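Local coordinates for protein multisubunit Na+/H+ antiporter, A subunit (Anoxybacillus flavithermus, PDB 6Z16) that probably acts as the A subunit of a membrane antiporter complex that exchanges sodium ions for protons, at residues 312-317 / 461-466; 339-344 / 433-438; 132-137 / 177-182. One frame throughout, in Å; residues are numbered along the deposited sequence.

Contact 1 (312-317 / 461-466); sequences WASFLA and IFTFLY
A317 and Y466 meet face-on: the methyl of A317 sits over one face of the Y466 ring, with CB 3.9 Å from the ring centroid and 22° off the ring normal, which meets the geometry of a CH-pi contact. It is displaced toward the rim, nearest CD1. The opposite face of the ring is covered by the carbonyl oxygen T463 O of the ring's own helix, 3.3 Å above the plane and over its centre, and the aromatic plate therefore stands between the two backbones. A chi1 of 61° places CG of Y466 between the backbone N and the carbonyl carbon, the crowded position, from which the ring extends. An alanine in place of Y466 would probably leave the A317 methyl without its aromatic partner and open a gap between the helices.

One turn earlier the packing is closer to the backbone. F462 CB lies 3.4 Å from S314 O, and the CB atoms of S314 and F462 are 3.7 Å apart; from there the F462 ring approaches F315 N obliquely. The hydroxyls S314 OG and T463 OG1 come within 3.7 Å of each other, but each is hydrogen-bonded within its own helix, to L310 O and A459 O respectively. A short axis separation of 8.4 Å at a crossing of 33° fits an interface where small residues and CB atoms meet.

Helix 323-347 packs beside this helix pair: S333 touches S314, Y329 touches A317, and S330 and Q334 touch Y466, whose hydroxyl shares a weak hydrogen bond with S333 OG. Elsewhere, I461 and L465 pack on helix 552-567, while F315 meets L580 of helix 574-583 and the ring of Y577.

Contact 2 (339-344 / 433-438); sequences TSLLGI and EMFFTA
L341 and F435 mark the nearest approach of the backbones, with their CA atoms 7.3 Å apart on helix segments whose axes pass at 11.0 Å and make an angle of 42°. At that separation the side chains must bridge the gap. F435 does so with CG anti to the backbone N (chi1 176°): its first bond does not aim at the other helix, but the ring reaches across. What it presents is an edge. L341 CG lies in the plane of the ring, 3.6 Å from F435 CD1, and both methyls, CD1 and CD2 of L341, are 3.7 Å from that same rim atom. The branched end of the leucine is thus set around one ring corner instead of lying over a face. L341 CD2 has a second neighbour in A438 CB, at 3.8 Å, so one methyl spans a turn of the facing helix.

S340 OG approaches the same ring edge near its plane, 3.9 Å from F435 CE1, while its hydrogen bond goes back to L337 O in its own helix. I344 adds a looser contact, its CG2 4.2 Å from A438 O.

Helix 360-391 packs against both sides, A366 on L341 and A362 on A438, and L310 of helix 296-316 packs on F435. The succession of helices 407-421 and 428-440 is consistent with the broken transmembrane helix known from antiporter-like subunits of complex I. Since the five touching residues are buried and the hydroxyl of S340 is already bonded to L337 O, the contact between these segments is made mainly by van der Waals packing of L341, F435 and A438.

Contact 3 (132-137 / 177-182); sequences GKEPLG and IAYWFK
E134 meets Y179 and W180 with its carboxylate, from a side chain bent at CB-CG (chi2 -72°), which brings CD round toward the aromatic pair. OE1 of E134 lies in the plane of the Y179 ring at its edge, 3.3 Å from CE2, and the carboxylate and phenol planes are only 18° apart. Against W180 the carboxylate is turned almost perpendicular, at 89°. E134 OE2 lies in the indole plane at its edge, 3.9 Å from W180 NE1, and E134 OE1 is 3.8 Å from the same nitrogen; both separations are too long for a hydrogen bond. Y179 CD2 stands over the centre of the W180 ring; W180 also makes a cation-pi contact with R183.

P135 follows, and its carbonyl oxygen accepts a hydrogen bond from Y179 OH. The modelled 2.4 Å between Y179 OH and P135 O is very short, and at this resolution its exact length is doubtful. Y179 OH also lies 3.8 Å from P135 CG.

In the fold, this contact joins the entrance to helix 136-155 with the loop after helix 159-177, the start and finish of a hairpin of two consecutive membrane helices. A bound phosphatidylethanolamine lies about 5 Å from the P135 side chain.

At L136 the chain turns into the helix. Its backbone N is 4.2 Å from Y179 OH and instead makes a weak hydrogen bond to Y49 OH, a residue of a lipid pocket. Farther along the facing loop, F181 meets the ring of W431 of a neighbouring subunit, while F139, in the helix beyond L136, packs edge-to-face with Y179.

Contacts 1 and 2 are both buried in the antiporter-family domain. Contact 1 pairs helix 296-316 with 451-472 and contact 2 pairs 323-347 with 428-440, so they link neighbouring helices of one stretch of chain yet share none. Contact 1 has the closer axes and sets backbone and small groups against an aromatic face; contact 2 has wider axes, bridged by a leucine at an aromatic edge. Contact 3, centred 34 Å from contact 1, is only partly buried and joins the lead-in to helix 136-155 with a loop near lipid and another subunit. There a phenol-to-carbonyl hydrogen bond crosses, with a carboxylate set against aromatic edges, whereas the hydroxyls of S314, T463 and S340 bond within their own helices.

Contact 1 (312-317 / 461-466)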
ATOM      1  N   TRP A 312      76.222 -88.127   2.650  1.00 39.17           N
ATOM      2  CA  TRP A 312      75.675 -87.738   1.356  1.00 38.92           C
ATOM      3  C   TRP A 312      76.607 -86.783   0.614  1.00 40.88           C
ATOM      4  O   TRP A 312      76.865 -86.965  -0.585  1.00 43.76           O
ATOM      5  CB  TRP A 312      74.288 -87.136   1.565  1.00 60.16           C
ATOM      6  CG  TRP A 312      73.559 -86.793   0.316  1.00 86.06           C
ATOM      7  CD1 TRP A 312      73.266 -85.551  -0.138  1.00 88.71           C
ATOM      8  CD2 TRP A 312      73.048 -87.707  -0.659  1.00101.03           C
ATOM      9  NE1 TRP A 312      72.583 -85.625  -1.322  1.00 91.76           N
ATOM     10  CE2 TRP A 312      72.443 -86.941  -1.670  1.00103.35           C
ATOM     11  CE3 TRP A 312      73.039 -89.101  -0.772  1.00113.71           C
ATOM     12  CZ2 TRP A 312      71.835 -87.517  -2.781  1.00116.20           C
ATOM     13  CZ3 TRP A 312      72.436 -89.671  -1.876  1.00115.80           C
ATOM     14  CH2 TRP A 312      71.843 -88.881  -2.867  1.00116.09           C
ATOM     15  N   ALA A 313      77.171 -85.790   1.313  1.00 39.84           N
ATOM     16  CA  ALA A 313      78.109 -84.887   0.659  1.00 35.02           C
ATOM     17  C   ALA A 313      79.449 -85.556   0.391  1.00 42.45           C
ATOM     18  O   ALA A 313      80.100 -85.239  -0.613  1.00 41.30           O
ATOM     19  CB  ALA A 313      78.301 -83.631   1.499  1.00 34.92           C
ATOM     20  N   SER A 314      79.875 -86.486   1.261  1.00 48.88           N
ATOM     21  CA  SER A 314      81.091 -87.245   1.000  1.00 44.94           C
ATOM     22  C   SER A 314      80.948 -88.117  -0.234  1.00 44.29           C
ATOM     23  O   SER A 314      81.917 -88.301  -0.976  1.00 43.79           O
ATOM     24  CB  SER A 314      81.445 -88.106   2.211  1.00 50.82           C
ATOM     25  OG  SER A 314      81.772 -87.304   3.325  1.00 58.05           O
ATOM     26  N   PHE A 315      79.751 -88.650  -0.479  1.00 45.32           N
ATOM     27  CA  PHE A 315      79.522 -89.368  -1.724  1.00 43.39           C
ATOM     28  C   PHE A 315      79.529 -88.420  -2.914  1.00 47.88           C
ATOM     29  O   PHE A 315      80.166 -88.700  -3.932  1.00 53.75           O
ATOM     30  CB  PHE A 315      78.205 -90.135  -1.666  1.00 60.42           C
ATOM     31  CG  PHE A 315      77.945 -90.960  -2.890  1.00 98.03           C
ATOM     32  CD1 PHE A 315      78.622 -92.152  -3.086  1.00102.21           C
ATOM     33  CD2 PHE A 315      77.040 -90.540  -3.853  1.00104.64           C
ATOM     34  CE1 PHE A 315      78.396 -92.914  -4.212  1.00104.56           C
ATOM     35  CE2 PHE A 315      76.815 -91.296  -4.983  1.00106.08           C
ATOM     36  CZ  PHE A 315      77.494 -92.486  -5.161  1.00104.65           C
ATOM     37  N   LEU A 316      78.833 -87.287  -2.804  1.00 51.14           N
ATOM     38  CA  LEU A 316      78.655 -86.431  -3.972  1.00 59.30           C
ATOM     39  C   LEU A 316      79.888 -85.618  -4.349  1.00 66.45           C
ATOM     40  O   LEU A 316      79.958 -85.134  -5.485  1.00 62.09           O
ATOM     41  CB  LEU A 316      77.480 -85.484  -3.758  1.00 59.95           C
ATOM     42  CG  LEU A 316      76.121 -86.155  -3.878  1.00 66.54           C
ATOM     43  CD1 LEU A 316      75.048 -85.169  -3.535  1.00 73.41           C
ATOM     44  CD2 LEU A 316      75.945 -86.658  -5.298  1.00 68.77           C
ATOM     45  N   ALA A 317      80.857 -85.459  -3.445  1.00 65.37           N
ATOM     46  CA  ALA A 317      81.987 -84.577  -3.726  1.00 57.39           C
ATOM     47  C   ALA A 317      82.961 -85.120  -4.763  1.00 62.16           C
ATOM     48  O   ALA A 317      83.830 -84.368  -5.208  1.00 61.31           O
ATOM     49  CB  ALA A 317      82.749 -84.279  -2.440  1.00 43.55           C
ATOM     50  N   ILE A 461      86.155 -92.958   4.115  1.00 56.48           N
ATOM     51  CA  ILE A 461      86.640 -93.559   2.872  1.00 62.18           C
ATOM     52  C   ILE A 461      86.370 -92.624   1.713  1.00 58.61           C
ATOM     53  O   ILE A 461      87.296 -92.204   0.998  1.00 50.75           O
ATOM     54  CB  ILE A 461      85.969 -94.922   2.631  1.00 74.75           C
ATOM     55  CG1 ILE A 461      86.297 -95.904   3.747  1.00 78.03           C
ATOM     56  CG2 ILE A 461      86.376 -95.473   1.271  1.00 70.33           C
ATOM     57  CD1 ILE A 461      87.732 -96.256   3.802  1.00 71.21           C
ATOM     58  N   PHE A 462      85.111 -92.172   1.625  1.00 61.64           N
ATOM     59  CA  PHE A 462      84.670 -91.288   0.559  1.00 63.11           C
ATOM     60  C   PHE A 462      85.447 -89.989   0.607  1.00 56.93           C
ATOM     61  O   PHE A 462      85.912 -89.502  -0.437  1.00 50.37           O
ATOM     62  CB  PHE A 462      83.172 -91.032   0.709  1.00 71.06           C
ATOM     63  CG  PHE A 462      82.320 -92.269   0.571  1.00 94.45           C
ATOM     64  CD1 PHE A 462      82.738 -93.351  -0.187  1.00 94.71           C
ATOM     65  CD2 PHE A 462      81.117 -92.366   1.255  1.00105.51           C
ATOM     66  CE1 PHE A 462      81.958 -94.487  -0.291  1.00 97.39           C
ATOM     67  CE2 PHE A 462      80.333 -93.500   1.155  1.00103.01           C
ATOM     68  CZ  PHE A 462      80.756 -94.561   0.384  1.00 95.78           C
ATOM     69  N   THR A 463      85.728 -89.525   1.842  1.00 57.54           N
ATOM     70  CA  THR A 463      86.465 -88.289   2.069  1.00 56.93           C
ATOM     71  C   THR A 463      87.814 -88.342   1.386  1.00 56.18           C
ATOM     72  O   THR A 463      88.075 -87.548   0.461  1.00 49.28           O
ATOM     73  CB  THR A 463      86.628 -88.041   3.566  1.00 51.82           C
ATOM     74  OG1 THR A 463      85.338 -87.965   4.182  1.00 57.01           O
ATOM     75  CG2 THR A 463      87.353 -86.743   3.801  1.00 37.28           C
ATOM     76  N   PHE A 464      88.567 -89.422   1.678  1.00 65.84           N
ATOM     77  CA  PHE A 464      89.935 -89.570   1.196  1.00 61.65           C
ATOM     78  C   PHE A 464      89.966 -89.538  -0.313  1.00 59.91           C
ATOM     79  O   PHE A 464      90.787 -88.809  -0.893  1.00 65.88           O
ATOM     80  CB  PHE A 464      90.545 -90.870   1.715  1.00 66.61           C
ATOM     81  CG  PHE A 464      91.980 -91.066   1.318  1.00 88.04           C
ATOM     82  CD1 PHE A 464      92.995 -90.409   1.991  1.00 99.02           C
ATOM     83  CD2 PHE A 464      92.315 -91.900   0.262  1.00 92.56           C
ATOM     84  CE1 PHE A 464      94.316 -90.588   1.624  1.00 97.28           C
ATOM     85  CE2 PHE A 464      93.630 -92.079  -0.112  1.00 92.63           C
ATOM     86  CZ  PHE A 464      94.631 -91.423   0.570  1.00 92.17           C
ATOM     87  N   LEU A 465      88.925 -90.131  -0.928  1.00 63.55           N
ATOM     88  CA  LEU A 465      88.876 -90.306  -2.373  1.00 70.43           C
ATOM     89  C   LEU A 465      88.949 -88.970  -3.081  1.00 76.65           C
ATOM     90  O   LEU A 465      89.929 -88.710  -3.796  1.00 80.61           O
ATOM     91  CB  LEU A 465      87.614 -91.062  -2.777  1.00 75.08           C
ATOM     92  CG  LEU A 465      87.490 -91.266  -4.284  1.00 81.32           C
ATOM     93  CD1 LEU A 465      88.668 -92.056  -4.815  1.00 86.78           C
ATOM     94  CD2 LEU A 465      86.190 -91.967  -4.613  1.00 83.94           C
ATOM     95  N   TYR A 466      88.038 -88.041  -2.729  1.00 76.30           N
ATOM     96  CA  TYR A 466      88.012 -86.805  -3.505  1.00 71.82           C
ATOM     97  C   TYR A 466      89.230 -85.966  -3.195  1.00 69.00           C
ATOM     98  O   TYR A 466      89.836 -85.414  -4.125  1.00 70.68           O
ATOM     99  CB  TYR A 466      86.719 -86.002  -3.302  1.00 71.97           C
ATOM    100  CG  TYR A 466      86.386 -85.505  -1.908  1.00 60.70           C
ATOM    101  CD1 TYR A 466      85.476 -86.179  -1.116  1.00 57.77           C
ATOM    102  CD2 TYR A 466      86.956 -84.345  -1.396  1.00 44.78           C
ATOM    103  CE1 TYR A 466      85.139 -85.708   0.133  1.00 52.70           C
ATOM    104  CE2 TYR A 466      86.654 -83.899  -0.133  1.00 38.35           C
ATOM    105  CZ  TYR A 466      85.747 -84.584   0.626  1.00 44.76           C
ATOM    106  OH  TYR A 466      85.432 -84.129   1.881  1.00 48.19           O
TER

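Contact 2 (339-344 / 433-438)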
ATOM      1  N   THR A 339      78.400 -81.133  13.316  1.00 51.39           N
ATOM      2  CA  THR A 339      77.112 -81.120  14.002  1.00 52.56           C
ATOM      3  C   THR A 339      76.714 -82.496  14.541  1.00 36.88           C
ATOM      4  O   THR A 339      76.054 -82.562  15.581  1.00 29.25           O
ATOM      5  CB  THR A 339      76.020 -80.524  13.106  1.00 55.72           C
ATOM      6  OG1 THR A 339      74.791 -80.452  13.834  1.00 59.12           O
ATOM      7  CG2 THR A 339      75.804 -81.323  11.875  1.00 58.62           C
ATOM      8  N   SER A 340      77.151 -83.598  13.916  1.00 37.40           N
ATOM      9  CA  SER A 340      76.914 -84.912  14.515  1.00 38.09           C
ATOM     10  C   SER A 340      77.676 -85.073  15.828  1.00 40.13           C
ATOM     11  O   SER A 340      77.146 -85.633  16.806  1.00 43.05           O
ATOM     12  CB  SER A 340      77.304 -86.010  13.531  1.00 28.31           C
ATOM     13  OG  SER A 340      78.696 -85.998  13.302  1.00 30.24           O
ATOM     14  N   LEU A 341      78.909 -84.557  15.880  1.00 41.31           N
ATOM     15  CA  LEU A 341      79.632 -84.540  17.150  1.00 42.13           C
ATOM     16  C   LEU A 341      78.959 -83.642  18.180  1.00 41.50           C
ATOM     17  O   LEU A 341      78.983 -83.952  19.376  1.00 39.43           O
ATOM     18  CB  LEU A 341      81.074 -84.107  16.929  1.00 46.81           C
ATOM     19  CG  LEU A 341      81.942 -85.153  16.250  1.00 51.64           C
ATOM     20  CD1 LEU A 341      83.277 -84.560  15.877  1.00 63.93           C
ATOM     21  CD2 LEU A 341      82.122 -86.327  17.187  1.00 37.81           C
ATOM     22  N   LEU A 342      78.334 -82.546  17.736  1.00 44.01           N
ATOM     23  CA  LEU A 342      77.550 -81.719  18.653  1.00 54.17           C
ATOM     24  C   LEU A 342      76.330 -82.459  19.199  1.00 61.95           C
ATOM     25  O   LEU A 342      75.943 -82.246  20.354  1.00 53.02           O
ATOM     26  CB  LEU A 342      77.117 -80.428  17.960  1.00 44.64           C
ATOM     27  CG  LEU A 342      78.179 -79.365  17.704  1.00 50.02           C
ATOM     28  CD1 LEU A 342      77.608 -78.245  16.864  1.00 60.19           C
ATOM     29  CD2 LEU A 342      78.683 -78.834  19.032  1.00 42.23           C
ATOM     30  N   GLY A 343      75.729 -83.338  18.396  1.00 60.15           N
ATOM     31  CA  GLY A 343      74.624 -84.147  18.894  1.00 46.73           C
ATOM     32  C   GLY A 343      75.048 -85.150  19.955  1.00 50.51           C
ATOM     33  O   GLY A 343      74.355 -85.334  20.964  1.00 49.60           O
ATOM     34  N   ILE A 344      76.196 -85.803  19.751  1.00 50.11           N
ATOM     35  CA  ILE A 344      76.706 -86.718  20.778  1.00 44.57           C
ATOM     36  C   ILE A 344      77.102 -85.946  22.043  1.00 47.36           C
ATOM     37  O   ILE A 344      76.880 -86.396  23.183  1.00 51.71           O
ATOM     38  CB  ILE A 344      77.878 -87.538  20.214  1.00 56.50           C
ATOM     39  CG1 ILE A 344      77.475 -88.206  18.902  1.00 60.66           C
ATOM     40  CG2 ILE A 344      78.323 -88.593  21.210  1.00 72.53           C
ATOM     41  CD1 ILE A 344      76.316 -89.157  19.018  1.00 55.42           C
ATOM     42  N   GLU A 433      90.698 -89.097  14.819  1.00130.13           N
ATOM     43  CA  GLU A 433      90.775 -90.088  15.889  1.00135.06           C
ATOM     44  C   GLU A 433      89.825 -89.735  17.026  1.00136.59           C
ATOM     45  O   GLU A 433      89.211 -90.630  17.618  1.00135.42           O
ATOM     46  CB  GLU A 433      92.215 -90.269  16.395  1.00140.95           C
ATOM     47  CG  GLU A 433      92.868 -89.126  17.175  1.00154.96           C
ATOM     48  CD  GLU A 433      92.633 -89.200  18.670  1.00159.08           C
ATOM     49  OE1 GLU A 433      92.206 -90.269  19.155  1.00157.08           O
ATOM     50  OE2 GLU A 433      92.901 -88.195  19.360  1.00156.70           O
ATOM     51  N   MET A 434      89.632 -88.439  17.303  1.00133.27           N
ATOM     52  CA  MET A 434      88.641 -88.069  18.302  1.00128.61           C
ATOM     53  C   MET A 434      87.225 -88.271  17.777  1.00132.88           C
ATOM     54  O   MET A 434      86.328 -88.606  18.557  1.00131.98           O
ATOM     55  CB  MET A 434      88.862 -86.629  18.757  1.00117.60           C
ATOM     56  CG  MET A 434      90.135 -86.441  19.555  1.00117.48           C
ATOM     57  SD  MET A 434      90.437 -84.748  20.073  1.00117.44           S
ATOM     58  CE  MET A 434      89.256 -84.627  21.407  1.00111.06           C
ATOM     59  N   PHE A 435      87.022 -88.138  16.460  1.00129.08           N
ATOM     60  CA  PHE A 435      85.719 -88.435  15.870  1.00126.86           C
ATOM     61  C   PHE A 435      85.366 -89.913  15.998  1.00130.57           C
ATOM     62  O   PHE A 435      84.260 -90.257  16.430  1.00128.45           O
ATOM     63  CB  PHE A 435      85.696 -88.000  14.405  1.00129.69           C
ATOM     64  CG  PHE A 435      84.424 -88.359  13.690  1.00145.67           C
ATOM     65  CD1 PHE A 435      83.235 -87.716  13.998  1.00147.75           C
ATOM     66  CD2 PHE A 435      84.422 -89.324  12.693  1.00145.65           C
ATOM     67  CE1 PHE A 435      82.061 -88.041  13.345  1.00144.98           C
ATOM     68  CE2 PHE A 435      83.252 -89.651  12.030  1.00146.55           C
ATOM     69  CZ  PHE A 435      82.068 -89.008  12.358  1.00146.40           C
ATOM     70  N   PHE A 436      86.297 -90.805  15.635  1.00129.48           N
ATOM     71  CA  PHE A 436      86.016 -92.233  15.759  1.00129.61           C
ATOM     72  C   PHE A 436      85.949 -92.677  17.216  1.00125.34           C
ATOM     73  O   PHE A 436      85.182 -93.591  17.542  1.00124.43           O
ATOM     74  CB  PHE A 436      87.048 -93.078  15.008  1.00128.88           C
ATOM     75  CG  PHE A 436      86.972 -92.954  13.513  1.00130.72           C
ATOM     76  CD1 PHE A 436      85.835 -93.353  12.830  1.00133.31           C
ATOM     77  CD2 PHE A 436      88.071 -92.539  12.782  1.00128.49           C
ATOM     78  CE1 PHE A 436      85.768 -93.261  11.454  1.00133.69           C
ATOM     79  CE2 PHE A 436      88.015 -92.445  11.407  1.00130.96           C
ATOM     80  CZ  PHE A 436      86.863 -92.808  10.741  1.00136.16           C
ATOM     81  N   THR A 437      86.716 -92.038  18.107  1.00118.40           N
ATOM     82  CA  THR A 437      86.625 -92.351  19.528  1.00113.74           C
ATOM     83  C   THR A 437      85.278 -91.924  20.101  1.00124.45           C
ATOM     84  O   THR A 437      84.686 -92.642  20.914  1.00125.03           O
ATOM     85  CB  THR A 437      87.773 -91.670  20.277  1.00106.89           C
ATOM     86  OG1 THR A 437      89.020 -92.072  19.698  1.00112.05           O
ATOM     87  CG2 THR A 437      87.778 -92.061  21.746  1.00106.63           C
ATOM     88  N   ALA A 438      84.764 -90.772  19.659  1.00121.61           N
ATOM     89  CA  ALA A 438      83.465 -90.311  20.129  1.00111.52           C
ATOM     90  C   ALA A 438      82.333 -91.152  19.554  1.00110.74           C
ATOM     91  O   ALA A 438      81.331 -91.397  20.235  1.00111.31           O
ATOM     92  CB  ALA A 438      83.277 -88.844  19.764  1.00102.01           C
TER

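Contact 3 (132-137 / 177-182)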
ATOM      1  N   GLY A 132      91.051 -50.574 -11.962  1.00136.50           N
ATOM      2  CA  GLY A 132      90.287 -49.872 -12.968  1.00132.77           C
ATOM      3  C   GLY A 132      89.302 -50.722 -13.734  1.00126.80           C
ATOM      4  O   GLY A 132      88.758 -50.261 -14.743  1.00132.73           O
ATOM      5  N   LYS A 133      89.056 -51.954 -13.294  1.00122.07           N
ATOM      6  CA  LYS A 133      88.122 -52.843 -13.961  1.00122.88           C
ATOM      7  C   LYS A 133      87.036 -53.366 -13.036  1.00120.74           C
ATOM      8  O   LYS A 133      86.108 -54.025 -13.514  1.00118.48           O
ATOM      9  CB  LYS A 133      88.855 -54.046 -14.584  1.00121.20           C
ATOM     10  CG  LYS A 133      89.554 -53.790 -15.924  1.00117.90           C
ATOM     11  CD  LYS A 133      90.910 -53.120 -15.750  1.00113.70           C
ATOM     12  CE  LYS A 133      91.638 -52.961 -17.065  1.00114.35           C
ATOM     13  NZ  LYS A 133      92.910 -52.210 -16.886  1.00116.57           N
ATOM     14  N   GLU A 134      87.122 -53.088 -11.738  1.00117.73           N
ATOM     15  CA  GLU A 134      86.227 -53.638 -10.738  1.00107.20           C
ATOM     16  C   GLU A 134      85.628 -52.519  -9.898  1.00 99.04           C
ATOM     17  O   GLU A 134      86.334 -51.571  -9.536  1.00 94.21           O
ATOM     18  CB  GLU A 134      86.975 -54.610  -9.813  1.00103.66           C
ATOM     19  CG  GLU A 134      87.518 -55.866 -10.474  1.00107.78           C
ATOM     20  CD  GLU A 134      86.438 -56.850 -10.848  1.00110.18           C
ATOM     21  OE1 GLU A 134      85.398 -56.880 -10.158  1.00108.90           O
ATOM     22  OE2 GLU A 134      86.637 -57.611 -11.817  1.00109.31           O
ATOM     23  N   PRO A 135      84.341 -52.592  -9.580  1.00 91.46           N
ATOM     24  CA  PRO A 135      83.803 -51.738  -8.511  1.00 86.71           C
ATOM     25  C   PRO A 135      84.211 -52.234  -7.133  1.00 83.19           C
ATOM     26  O   PRO A 135      83.677 -53.230  -6.640  1.00 84.60           O
ATOM     27  CB  PRO A 135      82.287 -51.825  -8.720  1.00 86.25           C
ATOM     28  CG  PRO A 135      82.074 -53.107  -9.463  1.00 86.23           C
ATOM     29  CD  PRO A 135      83.281 -53.284 -10.333  1.00 84.99           C
ATOM     30  N   LEU A 136      85.147 -51.540  -6.492  1.00 74.70           N
ATOM     31  CA  LEU A 136      85.752 -52.049  -5.267  1.00 70.03           C
ATOM     32  C   LEU A 136      85.074 -51.543  -4.008  1.00 67.06           C
ATOM     33  O   LEU A 136      85.062 -52.252  -2.993  1.00 68.62           O
ATOM     34  CB  LEU A 136      87.231 -51.670  -5.222  1.00 69.96           C
ATOM     35  CG  LEU A 136      88.088 -52.272  -6.324  1.00 70.76           C
ATOM     36  CD1 LEU A 136      89.480 -51.695  -6.252  1.00 77.83           C
ATOM     37  CD2 LEU A 136      88.124 -53.773  -6.194  1.00 64.39           C
ATOM     38  N   GLY A 137      84.523 -50.329  -4.051  1.00 59.00           N
ATOM     39  CA  GLY A 137      83.861 -49.782  -2.879  1.00 57.65           C
ATOM     40  C   GLY A 137      82.628 -50.571  -2.494  1.00 66.53           C
ATOM     41  O   GLY A 137      82.361 -50.775  -1.308  1.00 57.08           O
ATOM     42  N   ILE A 177      77.298 -62.645  -3.068  1.00 28.49           N
ATOM     43  CA  ILE A 177      77.250 -63.729  -4.052  1.00 24.44           C
ATOM     44  C   ILE A 177      76.979 -63.193  -5.456  1.00 40.07           C
ATOM     45  O   ILE A 177      77.555 -63.679  -6.437  1.00 29.65           O
ATOM     46  CB  ILE A 177      76.212 -64.781  -3.610  1.00 18.09           C
ATOM     47  CG1 ILE A 177      76.689 -65.469  -2.339  1.00 22.57           C
ATOM     48  CG2 ILE A 177      76.003 -65.845  -4.658  1.00 11.06           C
ATOM     49  CD1 ILE A 177      75.637 -66.280  -1.660  1.00 17.89           C
ATOM     50  N   ALA A 178      76.171 -62.144  -5.576  1.00 46.58           N
ATOM     51  CA  ALA A 178      75.805 -61.577  -6.871  1.00 46.33           C
ATOM     52  C   ALA A 178      76.659 -60.375  -7.232  1.00 53.38           C
ATOM     53  O   ALA A 178      76.139 -59.387  -7.756  1.00 57.71           O
ATOM     54  CB  ALA A 178      74.333 -61.196  -6.889  1.00 43.29           C
ATOM     55  N   TYR A 179      77.961 -60.432  -6.926  1.00 48.67           N
ATOM     56  CA  TYR A 179      78.855 -59.292  -7.126  1.00 38.44           C
ATOM     57  C   TYR A 179      78.976 -58.915  -8.595  1.00 31.01           C
ATOM     58  O   TYR A 179      79.093 -57.732  -8.928  1.00 34.10           O
ATOM     59  CB  TYR A 179      80.231 -59.604  -6.539  1.00 39.62           C
ATOM     60  CG  TYR A 179      81.245 -58.503  -6.725  1.00 32.29           C
ATOM     61  CD1 TYR A 179      81.199 -57.353  -5.956  1.00 34.35           C
ATOM     62  CD2 TYR A 179      82.254 -58.619  -7.673  1.00 31.42           C
ATOM     63  CE1 TYR A 179      82.121 -56.348  -6.130  1.00 40.15           C
ATOM     64  CE2 TYR A 179      83.176 -57.619  -7.853  1.00 43.01           C
ATOM     65  CZ  TYR A 179      83.106 -56.489  -7.077  1.00 43.00           C
ATOM     66  OH  TYR A 179      84.028 -55.490  -7.251  1.00 43.54           O
ATOM     67  N   TRP A 180      78.951 -59.895  -9.485  1.00 30.30           N
ATOM     68  CA  TRP A 180      78.828 -59.627 -10.914  1.00 37.30           C
ATOM     69  C   TRP A 180      77.357 -59.789 -11.267  1.00 42.00           C
ATOM     70  O   TRP A 180      76.886 -60.891 -11.533  1.00 51.10           O
ATOM     71  CB  TRP A 180      79.699 -60.558 -11.743  1.00 45.95           C
ATOM     72  CG  TRP A 180      81.165 -60.349 -11.594  1.00 79.91           C
ATOM     73  CD1 TRP A 180      81.920 -59.393 -12.200  1.00 89.84           C
ATOM     74  CD2 TRP A 180      82.073 -61.163 -10.850  1.00 98.88           C
ATOM     75  NE1 TRP A 180      83.235 -59.532 -11.846  1.00 92.63           N
ATOM     76  CE2 TRP A 180      83.357 -60.616 -11.020  1.00101.51           C
ATOM     77  CE3 TRP A 180      81.923 -62.293 -10.043  1.00107.97           C
ATOM     78  CZ2 TRP A 180      84.483 -61.159 -10.416  1.00111.89           C
ATOM     79  CZ3 TRP A 180      83.041 -62.830  -9.445  1.00104.61           C
ATOM     80  CH2 TRP A 180      84.305 -62.263  -9.632  1.00111.64           C
ATOM     81  N   PHE A 181      76.624 -58.681 -11.268  1.00 42.80           N
ATOM     82  CA  PHE A 181      75.193 -58.748 -11.522  1.00 33.32           C
ATOM     83  C   PHE A 181      74.855 -58.850 -13.002  1.00 25.16           C
ATOM     84  O   PHE A 181      73.715 -59.180 -13.331  1.00 33.36           O
ATOM     85  CB  PHE A 181      74.479 -57.547 -10.883  1.00 46.29           C
ATOM     86  CG  PHE A 181      74.980 -56.203 -11.349  1.00 74.22           C
ATOM     87  CD1 PHE A 181      75.996 -55.556 -10.668  1.00 75.68           C
ATOM     88  CD2 PHE A 181      74.410 -55.571 -12.443  1.00 85.66           C
ATOM     89  CE1 PHE A 181      76.454 -54.327 -11.088  1.00 76.54           C
ATOM     90  CE2 PHE A 181      74.866 -54.347 -12.865  1.00 85.89           C
ATOM     91  CZ  PHE A 181      75.887 -53.723 -12.186  1.00 82.87           C
ATOM     92  N   LYS A 182      75.808 -58.613 -13.895  1.00 27.31           N
ATOM     93  CA  LYS A 182      75.551 -58.712 -15.326  1.00 38.85           C
ATOM     94  C   LYS A 182      75.631 -60.136 -15.860  1.00 48.53           C
ATOM     95  O   LYS A 182      75.612 -60.318 -17.081  1.00 49.06           O
ATOM     96  CB  LYS A 182      76.524 -57.830 -16.114  1.00 45.59           C
ATOM     97  CG  LYS A 182      76.343 -56.341 -15.903  1.00 51.80           C
ATOM     98  CD  LYS A 182      77.091 -55.531 -16.952  1.00 58.00           C
ATOM     99  CE  LYS A 182      78.582 -55.546 -16.723  1.00 77.84           C
ATOM    100  NZ  LYS A 182      79.302 -54.654 -17.671  1.00 79.32           N
TER